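Local coordinates for CBS domain-containing protein CBSX2, chloroplastic (Arabidopsis thaliana, PDB 3SL7), which probably regulates the chloroplast thioredoxin system through its pair of CBS domains and so modulates plant development, at residues Phe9-Val18 against Leu141-Arg152; Thr38-Leu49 against Arg131-Leu141. One frame throughout, in Å; residues are numbered along the deposited sequence.

Interaction 1 (Phe9-Val18 against Leu141-Arg152)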
loop_
_atom_site.group_PDB
_atom_site.type_symbol
_atom_site.label_atom_id
_atom_site.label_comp_id
_atom_site.label_asym_id
_atom_site.label_seq_id
_atom_site.Cartn_x
_atom_site.Cartn_y
_atom_site.Cartn_z
ATOM N N PHE A 9 -12.198 14.639 0.587
ATOM C CA PHE A 9 -10.876 14.026 0.393
ATOM C C PHE A 9 -10.854 12.518 0.190
ATOM O O PHE A 9 -9.788 11.932 0.035
ATOM C CB PHE A 9 -9.964 14.386 1.556
ATOM C CG PHE A 9 -9.711 15.858 1.678
ATOM C CD1 PHE A 9 -8.740 16.472 0.907
ATOM C CD2 PHE A 9 -10.447 16.626 2.559
ATOM C CE1 PHE A 9 -8.505 17.819 1.015
ATOM C CE2 PHE A 9 -10.214 17.980 2.671
ATOM C CZ PHE A 9 -9.244 18.578 1.895
HETATM N N MSE A 10 -12.021 11.892 0.184
HETATM C CA MSE A 10 -12.088 10.445 0.001
HETATM C C MSE A 10 -11.672 10.020 -1.396
HETATM O O MSE A 10 -11.699 10.806 -2.352
HETATM C CB MSE A 10 -13.513 9.956 0.228
HETATM C CG MSE A 10 -14.438 10.362 -0.897
HETATM SE SE MSE A 10 -16.250 9.809 -0.515
HETATM C CE MSE A 10 -17.043 10.077 -2.293
ATOM N N THR A 11 -11.311 8.752 -1.506
ATOM C CA THR A 11 -11.060 8.124 -2.782
ATOM C C THR A 11 -12.399 7.895 -3.452
ATOM O O THR A 11 -13.257 7.207 -2.899
ATOM C CB THR A 11 -10.358 6.765 -2.572
ATOM O OG1 THR A 11 -9.154 6.978 -1.824
ATOM C CG2 THR A 11 -10.022 6.117 -3.902
ATOM N N PRO A 12 -12.581 8.464 -4.649
ATOM C CA PRO A 12 -13.815 8.356 -5.434
ATOM C C PRO A 12 -14.142 6.904 -5.747
ATOM O O PRO A 12 -13.244 6.069 -5.774
ATOM C CB PRO A 12 -13.458 9.071 -6.737
ATOM C CG PRO A 12 -12.297 9.934 -6.404
ATOM C CD PRO A 12 -11.532 9.203 -5.368
ATOM N N ARG A 13 -15.417 6.624 -5.986
ATOM C CA ARG A 13 -15.882 5.294 -6.362
ATOM C C ARG A 13 -15.088 4.760 -7.552
ATOM O O ARG A 13 -14.747 3.579 -7.600
ATOM C CB ARG A 13 -17.373 5.371 -6.711
ATOM C CG ARG A 13 -18.098 4.059 -7.011
ATOM C CD ARG A 13 -19.531 4.401 -7.442
ATOM N NE ARG A 13 -20.391 3.251 -7.716
ATOM C CZ ARG A 13 -21.450 2.908 -6.982
ATOM N NH1 ARG A 13 -21.787 3.614 -5.908
ATOM N NH2 ARG A 13 -22.175 1.850 -7.320
ATOM N N GLN A 14 -14.789 5.633 -8.510
ATOM C CA GLN A 14 -14.146 5.199 -9.749
ATOM C C GLN A 14 -12.743 4.656 -9.517
ATOM O O GLN A 14 -12.189 3.981 -10.381
ATOM C CB GLN A 14 -14.121 6.322 -10.799
ATOM C CG GLN A 14 -13.450 7.610 -10.341
ATOM C CD GLN A 14 -14.445 8.649 -9.850
ATOM O OE1 GLN A 14 -15.462 8.318 -9.235
ATOM N NE2 GLN A 14 -14.159 9.914 -10.131
ATOM N N ASN A 15 -12.177 4.936 -8.349
ATOM C CA ASN A 15 -10.839 4.446 -8.038
ATOM C C ASN A 15 -10.830 3.312 -7.019
ATOM O O ASN A 15 -9.772 2.899 -6.551
ATOM C CB ASN A 15 -9.939 5.601 -7.603
ATOM C CG ASN A 15 -9.835 6.679 -8.666
ATOM O OD1 ASN A 15 -10.045 7.861 -8.400
ATOM N ND2 ASN A 15 -9.527 6.269 -9.889
ATOM N N LEU A 16 -12.011 2.802 -6.683
ATOM C CA LEU A 16 -12.108 1.679 -5.757
ATOM C C LEU A 16 -11.781 0.381 -6.467
ATOM O O LEU A 16 -11.946 0.264 -7.684
ATOM C CB LEU A 16 -13.508 1.556 -5.149
ATOM C CG LEU A 16 -13.990 2.798 -4.404
ATOM C CD1 LEU A 16 -15.410 2.696 -3.828
ATOM C CD2 LEU A 16 -12.969 3.377 -3.440
ATOM N N HIS A 17 -11.313 -0.587 -5.688
ATOM C CA HIS A 17 -11.150 -1.947 -6.170
ATOM C C HIS A 17 -11.994 -2.831 -5.273
ATOM O O HIS A 17 -11.728 -2.949 -4.078
ATOM C CB HIS A 17 -9.676 -2.327 -6.122
ATOM C CG HIS A 17 -8.778 -1.242 -6.624
ATOM N ND1 HIS A 17 -8.789 -0.817 -7.938
ATOM C CD2 HIS A 17 -7.875 -0.463 -5.985
ATOM C CE1 HIS A 17 -7.911 0.157 -8.090
ATOM N NE2 HIS A 17 -7.344 0.394 -6.917
ATOM N N VAL A 18 -13.041 -3.416 -5.843
ATOM C CA VAL A 18 -14.011 -4.146 -5.050
ATOM C C VAL A 18 -14.015 -5.608 -5.435
ATOM O O VAL A 18 -13.638 -5.963 -6.551
ATOM C CB VAL A 18 -15.437 -3.602 -5.244
ATOM C CG1 VAL A 18 -15.522 -2.126 -4.811
ATOM C CG2 VAL A 18 -15.867 -3.756 -6.687
ATOM N N LEU A 141 -21.544 1.599 -1.527
ATOM C CA LEU A 141 -20.166 2.055 -1.458
ATOM C C LEU A 141 -19.955 3.202 -2.437
ATOM O O LEU A 141 -20.143 3.025 -3.636
ATOM C CB LEU A 141 -19.241 0.907 -1.842
ATOM C CG LEU A 141 -17.761 1.235 -1.798
ATOM C CD1 LEU A 141 -17.402 1.627 -0.379
ATOM C CD2 LEU A 141 -16.940 0.020 -2.256
ATOM N N ILE A 142 -19.572 4.375 -1.942
ATOM C CA ILE A 142 -19.368 5.508 -2.846
ATOM C C ILE A 142 -17.932 6.002 -2.811
ATOM O O ILE A 142 -17.512 6.815 -3.627
ATOM C CB ILE A 142 -20.340 6.672 -2.564
ATOM C CG1 ILE A 142 -20.194 7.168 -1.126
ATOM C CG2 ILE A 142 -21.773 6.250 -2.841
ATOM C CD1 ILE A 142 -21.004 8.457 -0.839
ATOM N N GLY A 143 -17.161 5.486 -1.865
ATOM C CA GLY A 143 -15.769 5.855 -1.792
ATOM C C GLY A 143 -15.083 5.146 -0.655
ATOM O O GLY A 143 -15.679 4.348 0.059
ATOM N N ILE A 144 -13.813 5.453 -0.472
ATOM C CA ILE A 144 -13.113 4.947 0.678
ATOM C C ILE A 144 -12.192 6.042 1.194
ATOM O O ILE A 144 -11.648 6.823 0.415
ATOM C CB ILE A 144 -12.353 3.611 0.339
ATOM C CG1 ILE A 144 -11.890 2.908 1.603
ATOM C CG2 ILE A 144 -11.166 3.849 -0.591
ATOM C CD1 ILE A 144 -11.598 1.426 1.377
ATOM N N LEU A 145 -12.065 6.130 2.513
ATOM C CA LEU A 145 -11.087 7.029 3.118
ATOM C C LEU A 145 -9.881 6.229 3.586
ATOM O O LEU A 145 -10.003 5.318 4.410
ATOM C CB LEU A 145 -11.687 7.786 4.305
ATOM C CG LEU A 145 -10.771 8.879 4.872
ATOM C CD1 LEU A 145 -10.657 10.053 3.881
ATOM C CD2 LEU A 145 -11.279 9.369 6.228
ATOM N N THR A 146 -8.715 6.590 3.070
ATOM C CA THR A 146 -7.485 5.903 3.412
ATOM C C THR A 146 -6.619 6.857 4.206
ATOM O O THR A 146 -6.858 8.053 4.192
ATOM C CB THR A 146 -6.708 5.518 2.148
ATOM O OG1 THR A 146 -6.213 6.706 1.518
ATOM C CG2 THR A 146 -7.615 4.771 1.159
ATOM N N ARG A 147 -5.595 6.335 4.875
ATOM C CA ARG A 147 -4.666 7.195 5.592
ATOM C C ARG A 147 -4.014 8.167 4.619
ATOM O O ARG A 147 -3.806 9.337 4.942
ATOM C CB ARG A 147 -3.616 6.369 6.328
ATOM C CG ARG A 147 -4.140 5.694 7.585
ATOM C CD ARG A 147 -3.081 4.797 8.215
ATOM N NE ARG A 147 -1.838 5.515 8.495
ATOM C CZ ARG A 147 -1.670 6.348 9.519
ATOM N NH1 ARG A 147 -2.674 6.585 10.358
ATOM N NH2 ARG A 147 -0.500 6.952 9.703
ATOM N N GLY A 148 -3.709 7.678 3.421
ATOM C CA GLY A 148 -3.161 8.516 2.370
ATOM C C GLY A 148 -4.066 9.684 1.997
ATOM O O GLY A 148 -3.587 10.782 1.740
ATOM N N ASN A 149 -5.374 9.447 1.939
ATOM C CA ASN A 149 -6.323 10.526 1.693
ATOM C C ASN A 149 -6.230 11.577 2.786
ATOM O O ASN A 149 -6.319 12.767 2.514
ATOM C CB ASN A 149 -7.764 10.008 1.651
ATOM C CG ASN A 149 -8.047 9.152 0.444
ATOM O OD1 ASN A 149 -7.408 9.301 -0.602
ATOM N ND2 ASN A 149 -9.029 8.247 0.577
ATOM N N VAL A 150 -6.082 11.129 4.030
ATOM C CA VAL A 150 -6.066 12.049 5.161
ATOM C C VAL A 150 -4.794 12.881 5.129
ATOM O O VAL A 150 -4.818 14.078 5.378
ATOM C CB VAL A 150 -6.199 11.307 6.509
ATOM C CG1 VAL A 150 -6.053 12.282 7.673
ATOM C CG2 VAL A 150 -7.540 10.573 6.583
ATOM N N VAL A 151 -3.674 12.252 4.804
ATOM C CA VAL A 151 -2.429 12.998 4.656
ATOM C C VAL A 151 -2.551 14.027 3.520
ATOM O O VAL A 151 -2.120 15.176 3.639
ATOM C CB VAL A 151 -1.263 12.054 4.395
ATOM C CG1 VAL A 151 0.023 12.843 4.107
ATOM C CG2 VAL A 151 -1.090 11.113 5.582
ATOM N N ARG A 152 -3.152 13.607 2.417
ATOM C CA ARG A 152 -3.380 14.505 1.297
ATOM C C ARG A 152 -4.172 15.722 1.752
ATOM O O ARG A 152 -3.890 16.846 1.339
ATOM C CB ARG A 152 -4.126 13.773 0.184
ATOM C CG ARG A 152 -4.247 14.544 -1.111
ATOM C CD ARG A 152 -4.729 13.618 -2.216
ATOM N NE ARG A 152 -5.165 14.351 -3.398
ATOM C CZ ARG A 152 -6.356 14.929 -3.519
ATOM N NH1 ARG A 152 -7.230 14.866 -2.524
ATOM N NH2 ARG A 152 -6.674 15.575 -4.631
HETATM O O HOH W 1 -7.474 13.294 -0.287
#
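Thr11 and Asn149 meet where the short N-terminal strand 11-12 crosses over to the second CBS repeat and lines the edge of strand 141-146, a strand exchange seen in CBS pairs. The register rests on reciprocal backbone bonds: Thr11 N to Ile144 O (2.7 Å) and Ile144 N to Thr11 O (3.0 Å), an antiparallel hydrogen-bonded pair. In Asn149, with CG set beside its own backbone N (chi1 -69°), CB lies 3.2 Å from Phe9 O, CG is 3.3 Å from both Phe9 O and Thr11 OG1, OD1 is 3.2 Å from Thr11 OG1, and ND2 donates to Thr11 OG1 at 2.7 Å (157°), the acceptor lying in the amide plane. Asn149 N in turn binds Thr146 OG1, the N-cap of helix 147-159, so the helix start is tied to the exchanged strand. Further along, the Leu16 and Leu141 side chains reach toward each other, Leu16 CD1 coming 3.4 Å from Leu141 CG, while CD2 packs tightly on Ile144 CG2. Ile142 and Gly143 face Val134 in a classic beta bulge. At the far end one water donates to Phe9 O and Asn149 O and accepts from Arg152 NH1 at 2.7 Å.

Interaction 2 (Thr38-Leu49 against Arg131-Leu141). With ACT (acetate ion), chain C.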
loop_
_atom_site.group_PDB
_atom_site.type_symbol
_atom_site.label_atom_id
_atom_site.label_comp_id
_atom_site.label_asym_id
_atom_site.label_seq_id
_atom_site.Cartn_x
_atom_site.Cartn_y
_atom_site.Cartn_z
ATOM N N THR A 38 -3.643 -3.582 -0.233
ATOM C CA THR A 38 -3.567 -4.692 0.705
ATOM C C THR A 38 -4.935 -5.060 1.260
ATOM O O THR A 38 -5.065 -6.030 2.002
ATOM C CB THR A 38 -2.645 -4.369 1.877
ATOM O OG1 THR A 38 -3.206 -3.285 2.628
ATOM C CG2 THR A 38 -1.257 -3.993 1.365
ATOM N N GLY A 39 -5.953 -4.276 0.911
ATOM C CA GLY A 39 -7.293 -4.567 1.370
ATOM C C GLY A 39 -8.313 -4.139 0.345
ATOM O O GLY A 39 -8.038 -3.287 -0.499
ATOM N N LEU A 40 -9.492 -4.740 0.421
ATOM C CA LEU A 40 -10.542 -4.504 -0.563
ATOM C C LEU A 40 -11.887 -4.429 0.116
ATOM O O LEU A 40 -12.193 -5.262 0.974
ATOM C CB LEU A 40 -10.601 -5.677 -1.542
ATOM C CG LEU A 40 -9.369 -6.000 -2.381
ATOM C CD1 LEU A 40 -9.438 -7.455 -2.839
ATOM C CD2 LEU A 40 -9.272 -5.057 -3.566
ATOM N N PRO A 41 -12.711 -3.447 -0.280
ATOM C CA PRO A 41 -14.097 -3.466 0.174
ATOM C C PRO A 41 -14.826 -4.580 -0.548
ATOM O O PRO A 41 -14.534 -4.871 -1.711
ATOM C CB PRO A 41 -14.638 -2.093 -0.274
ATOM C CG PRO A 41 -13.738 -1.653 -1.362
ATOM C CD PRO A 41 -12.392 -2.246 -1.076
ATOM N N VAL A 42 -15.756 -5.219 0.146
ATOM C CA VAL A 42 -16.578 -6.241 -0.471
ATOM C C VAL A 42 -17.991 -5.705 -0.640
ATOM O O VAL A 42 -18.592 -5.219 0.320
ATOM C CB VAL A 42 -16.605 -7.514 0.395
ATOM C CG1 VAL A 42 -17.232 -8.682 -0.373
ATOM C CG2 VAL A 42 -15.162 -7.875 0.848
ATOM N N ILE A 43 -18.510 -5.779 -1.858
ATOM C CA ILE A 43 -19.868 -5.343 -2.143
ATOM C C ILE A 43 -20.703 -6.519 -2.627
ATOM O O ILE A 43 -20.157 -7.576 -2.952
ATOM C CB ILE A 43 -19.884 -4.277 -3.253
ATOM C CG1 ILE A 43 -19.174 -4.816 -4.503
ATOM C CG2 ILE A 43 -19.215 -3.010 -2.769
ATOM C CD1 ILE A 43 -19.461 -4.022 -5.758
ATOM N N ASP A 44 -22.024 -6.344 -2.668
ATOM C CA ASP A 44 -22.866 -7.313 -3.345
ATOM C C ASP A 44 -23.151 -6.815 -4.745
ATOM O O ASP A 44 -22.615 -5.787 -5.171
ATOM C CB ASP A 44 -24.155 -7.610 -2.576
ATOM C CG ASP A 44 -25.095 -6.416 -2.500
ATOM O OD1 ASP A 44 -24.887 -5.418 -3.228
ATOM O OD2 ASP A 44 -26.069 -6.489 -1.714
ATOM N N ASP A 45 -24.005 -7.536 -5.458
ATOM C CA ASP A 45 -24.293 -7.236 -6.855
ATOM C C ASP A 45 -24.817 -5.809 -7.083
ATOM O O ASP A 45 -24.699 -5.268 -8.184
ATOM C CB ASP A 45 -25.257 -8.286 -7.432
ATOM C CG ASP A 45 -24.625 -9.675 -7.531
ATOM O OD1 ASP A 45 -23.377 -9.771 -7.562
ATOM O OD2 ASP A 45 -25.378 -10.673 -7.589
ATOM N N ASN A 46 -25.379 -5.195 -6.044
ATOM C CA ASN A 46 -25.955 -3.854 -6.162
ATOM C C ASN A 46 -25.080 -2.760 -5.549
ATOM O O ASN A 46 -25.540 -1.648 -5.308
ATOM C CB ASN A 46 -27.358 -3.796 -5.544
ATOM C CG ASN A 46 -28.290 -4.843 -6.114
ATOM O OD1 ASN A 46 -28.880 -5.626 -5.372
ATOM N ND2 ASN A 46 -28.425 -4.867 -7.438
ATOM N N TRP A 47 -23.820 -3.088 -5.293
ATOM C CA TRP A 47 -22.865 -2.133 -4.743
ATOM C C TRP A 47 -23.122 -1.778 -3.287
ATOM O O TRP A 47 -22.521 -0.850 -2.759
ATOM C CB TRP A 47 -22.773 -0.876 -5.618
ATOM C CG TRP A 47 -21.739 -1.067 -6.648
ATOM C CD1 TRP A 47 -21.857 -1.780 -7.803
ATOM C CD2 TRP A 47 -20.392 -0.604 -6.595
ATOM N NE1 TRP A 47 -20.666 -1.772 -8.485
ATOM C CE2 TRP A 47 -19.748 -1.057 -7.763
ATOM C CE3 TRP A 47 -19.668 0.162 -5.680
ATOM C CZ2 TRP A 47 -18.417 -0.768 -8.042
ATOM C CZ3 TRP A 47 -18.342 0.440 -5.953
ATOM C CH2 TRP A 47 -17.731 -0.023 -7.127
ATOM N N THR A 48 -23.995 -2.537 -2.636
ATOM C CA THR A 48 -24.127 -2.430 -1.191
ATOM C C THR A 48 -22.844 -2.933 -0.548
ATOM O O THR A 48 -22.357 -4.024 -0.879
ATOM C CB THR A 48 -25.312 -3.242 -0.671
ATOM O OG1 THR A 48 -26.499 -2.807 -1.344
ATOM C CG2 THR A 48 -25.475 -3.036 0.832
ATOM N N LEU A 49 -22.284 -2.133 0.355
ATOM C CA LEU A 49 -21.067 -2.516 1.062
ATOM C C LEU A 49 -21.442 -3.611 2.050
ATOM O O LEU A 49 -22.312 -3.414 2.894
ATOM C CB LEU A 49 -20.498 -1.296 1.787
ATOM C CG LEU A 49 -19.117 -1.299 2.450
ATOM C CD1 LEU A 49 -19.200 -1.829 3.845
ATOM C CD2 LEU A 49 -18.111 -2.074 1.624
ATOM N N ARG A 131 -8.829 1.557 6.738
ATOM C CA ARG A 131 -9.520 2.396 5.764
ATOM C C ARG A 131 -10.965 2.427 6.212
ATOM O O ARG A 131 -11.398 1.540 6.939
ATOM C CB ARG A 131 -9.447 1.790 4.366
ATOM C CG ARG A 131 -8.079 1.313 3.955
ATOM C CD ARG A 131 -8.207 0.348 2.791
ATOM N NE ARG A 131 -6.911 -0.086 2.281
ATOM C CZ ARG A 131 -6.225 -1.124 2.752
ATOM N NH1 ARG A 131 -6.700 -1.841 3.762
ATOM N NH2 ARG A 131 -5.059 -1.445 2.215
ATOM N N LEU A 132 -11.710 3.436 5.775
ATOM C CA LEU A 132 -13.124 3.528 6.077
ATOM C C LEU A 132 -13.881 3.591 4.773
ATOM O O LEU A 132 -13.744 4.552 4.032
ATOM C CB LEU A 132 -13.428 4.772 6.909
ATOM C CG LEU A 132 -12.766 4.787 8.281
ATOM C CD1 LEU A 132 -12.846 6.186 8.901
ATOM C CD2 LEU A 132 -13.424 3.757 9.184
ATOM N N PRO A 133 -14.652 2.539 4.473
ATOM C CA PRO A 133 -15.525 2.631 3.307
ATOM C C PRO A 133 -16.453 3.829 3.516
ATOM O O PRO A 133 -16.845 4.111 4.650
ATOM C CB PRO A 133 -16.321 1.327 3.359
ATOM C CG PRO A 133 -15.435 0.365 4.119
ATOM C CD PRO A 133 -14.755 1.238 5.153
ATOM N N VAL A 134 -16.780 4.535 2.448
ATOM C CA VAL A 134 -17.746 5.634 2.549
ATOM C C VAL A 134 -19.002 5.172 1.841
ATOM O O VAL A 134 -18.948 4.718 0.694
ATOM C CB VAL A 134 -17.216 6.917 1.904
ATOM C CG1 VAL A 134 -18.124 8.118 2.254
ATOM C CG2 VAL A 134 -15.795 7.180 2.360
ATOM N N VAL A 135 -20.132 5.260 2.534
ATOM C CA VAL A 135 -21.397 4.859 1.959
ATOM C C VAL A 135 -22.377 6.025 1.818
ATOM O O VAL A 135 -22.227 7.076 2.454
ATOM C CB VAL A 135 -22.050 3.732 2.787
ATOM C CG1 VAL A 135 -21.118 2.511 2.850
ATOM C CG2 VAL A 135 -22.372 4.224 4.185
ATOM N N ASP A 136 -23.377 5.834 0.968
ATOM C CA ASP A 136 -24.471 6.780 0.846
ATOM C C ASP A 136 -25.643 6.338 1.702
ATOM O O ASP A 136 -25.520 5.399 2.465
ATOM C CB ASP A 136 -24.900 6.939 -0.609
ATOM C CG ASP A 136 -25.512 5.679 -1.190
ATOM O OD1 ASP A 136 -25.854 4.727 -0.442
ATOM O OD2 ASP A 136 -25.657 5.651 -2.423
ATOM N N ALA A 137 -26.783 7.017 1.563
ATOM C CA ALA A 137 -27.899 6.817 2.479
ATOM C C ALA A 137 -28.509 5.440 2.284
ATOM O O ALA A 137 -29.225 4.937 3.147
ATOM C CB ALA A 137 -28.956 7.903 2.276
ATOM N N ASP A 138 -28.212 4.848 1.131
ATOM C CA ASP A 138 -28.633 3.495 0.799
ATOM C C ASP A 138 -27.590 2.434 1.125
ATOM O O ASP A 138 -27.757 1.280 0.753
ATOM C CB ASP A 138 -28.931 3.403 -0.686
ATOM C CG ASP A 138 -30.270 3.965 -1.031
ATOM O OD1 ASP A 138 -31.191 3.802 -0.202
ATOM O OD2 ASP A 138 -30.391 4.577 -2.114
ATOM N N GLY A 139 -26.506 2.814 1.788
ATOM C CA GLY A 139 -25.494 1.841 2.170
ATOM C C GLY A 139 -24.649 1.381 0.997
ATOM O O GLY A 139 -23.867 0.444 1.121
ATOM N N LYS A 140 -24.797 2.044 -0.145
ATOM C CA LYS A 140 -23.951 1.779 -1.309
ATOM C C LYS A 140 -22.555 2.357 -1.118
ATOM O O LYS A 140 -22.396 3.469 -0.625
ATOM C CB LYS A 140 -24.558 2.378 -2.580
ATOM C CG LYS A 140 -25.985 1.952 -2.870
ATOM C CD LYS A 140 -26.148 0.444 -2.786
ATOM C CE LYS A 140 -27.530 0.018 -3.267
ATOM N NZ LYS A 140 -27.729 0.377 -4.700
ATOM N N LEU A 141 -21.544 1.599 -1.527
ATOM C CA LEU A 141 -20.166 2.055 -1.458
ATOM C C LEU A 141 -19.955 3.202 -2.437
ATOM O O LEU A 141 -20.143 3.025 -3.636
ATOM C CB LEU A 141 -19.241 0.907 -1.842
ATOM C CG LEU A 141 -17.761 1.235 -1.798
ATOM C CD1 LEU A 141 -17.402 1.627 -0.379
ATOM C CD2 LEU A 141 -16.940 0.020 -2.256
HETATM C C ACT C . -6.560 1.601 -0.664
HETATM O O ACT C . -5.445 1.705 -0.112
HETATM O OXT ACT C . -7.324 0.753 -0.159
HETATM C CH3 ACT C . -6.959 2.446 -1.843
HETATM O O HOH W 2 -3.478 -0.629 0.283
HETATM O O HOH W 3 -28.716 -1.001 -0.612
HETATM O O HOH W 4 -23.895 -1.034 3.265
#
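Arg131 reaches Thr38 because its CG turns away from its carbonyl carbon (chi1 -47°) and the chain runs extended to NE, while Thr38 holds OG1 between its backbone N and carbonyl carbon (chi1 64°). NH2 thus donates to Thr38 OG1 at 2.6 Å (154°), with the hydroxyl in the guanidinium plane and the two side chains crossing at about a right angle. Gly39 lies over one face of the same group. At the edge, a water accepts from NH2, and an acetate, probably from the crystallisation liquor, takes two weak bonds from NE, the nearer to OXT at 2.6 Å.

The rest of the contact shows the approximate twofold relation of the two repeats in a CBS pair. Each segment ends its strand in a type I turn, Asp44-Trp47 and Asp136-Gly139, and the residue ending each turn accepts a backbone bond from the leucine two residues past the other: Leu141 N to Trp47 O (2.9 Å) and Leu49 N to Gly139 O (3.1 Å). The leucines then cross to the opposite repeat, Leu141 CD2 packing on Pro41 CB at 3.7 Å and Leu49 CG on Pro133 CB at 3.9 Å. Asp44 OD1 accepts from Asn46 N, making an Asx turn, and from Thr48 N, the two approaching from opposite faces of the carboxylate. Asp136 OD1 accepts from Lys140 N, the equivalent of the Thr48 N bond, from above its plane. Lys140 brings NZ to Asn46 O at 3.0 Å, in the carbonyl plane.

Backbone bonds and apolar side chains join the two repeats. At the other end NE bonds the acetate weakly while NH2 holds the Thr38 hydroxyl and a water, so the guanidinium may favour an anion here, though an acetate from the liquor is slight evidence.

Interactions 1 and 2 have centres about 11 Å apart and share Leu141, whose CD2 methyl serves both, sitting among Leu16 and Val18 of interaction 1 and Pro41 and Ile43 of interaction 2. Strands 131-135 and 141-146 are neighbours in one sheet, and probable hydrogen bonds from Val134 N to Gly143 O (2.6 Å) and Ile142 N to Val134 O (2.7 Å) carry one contact into the other. Two further links involve the incoming N-terminal segment: Arg13 makes a cation-pi contact with Trp47, and His17 O lies 3.2 Å from Pro41 CD. The acetate weakly bonded by Arg131 NE also approaches interaction 1, its nearest atoms lying about 4 Å from the Thr146 side chain.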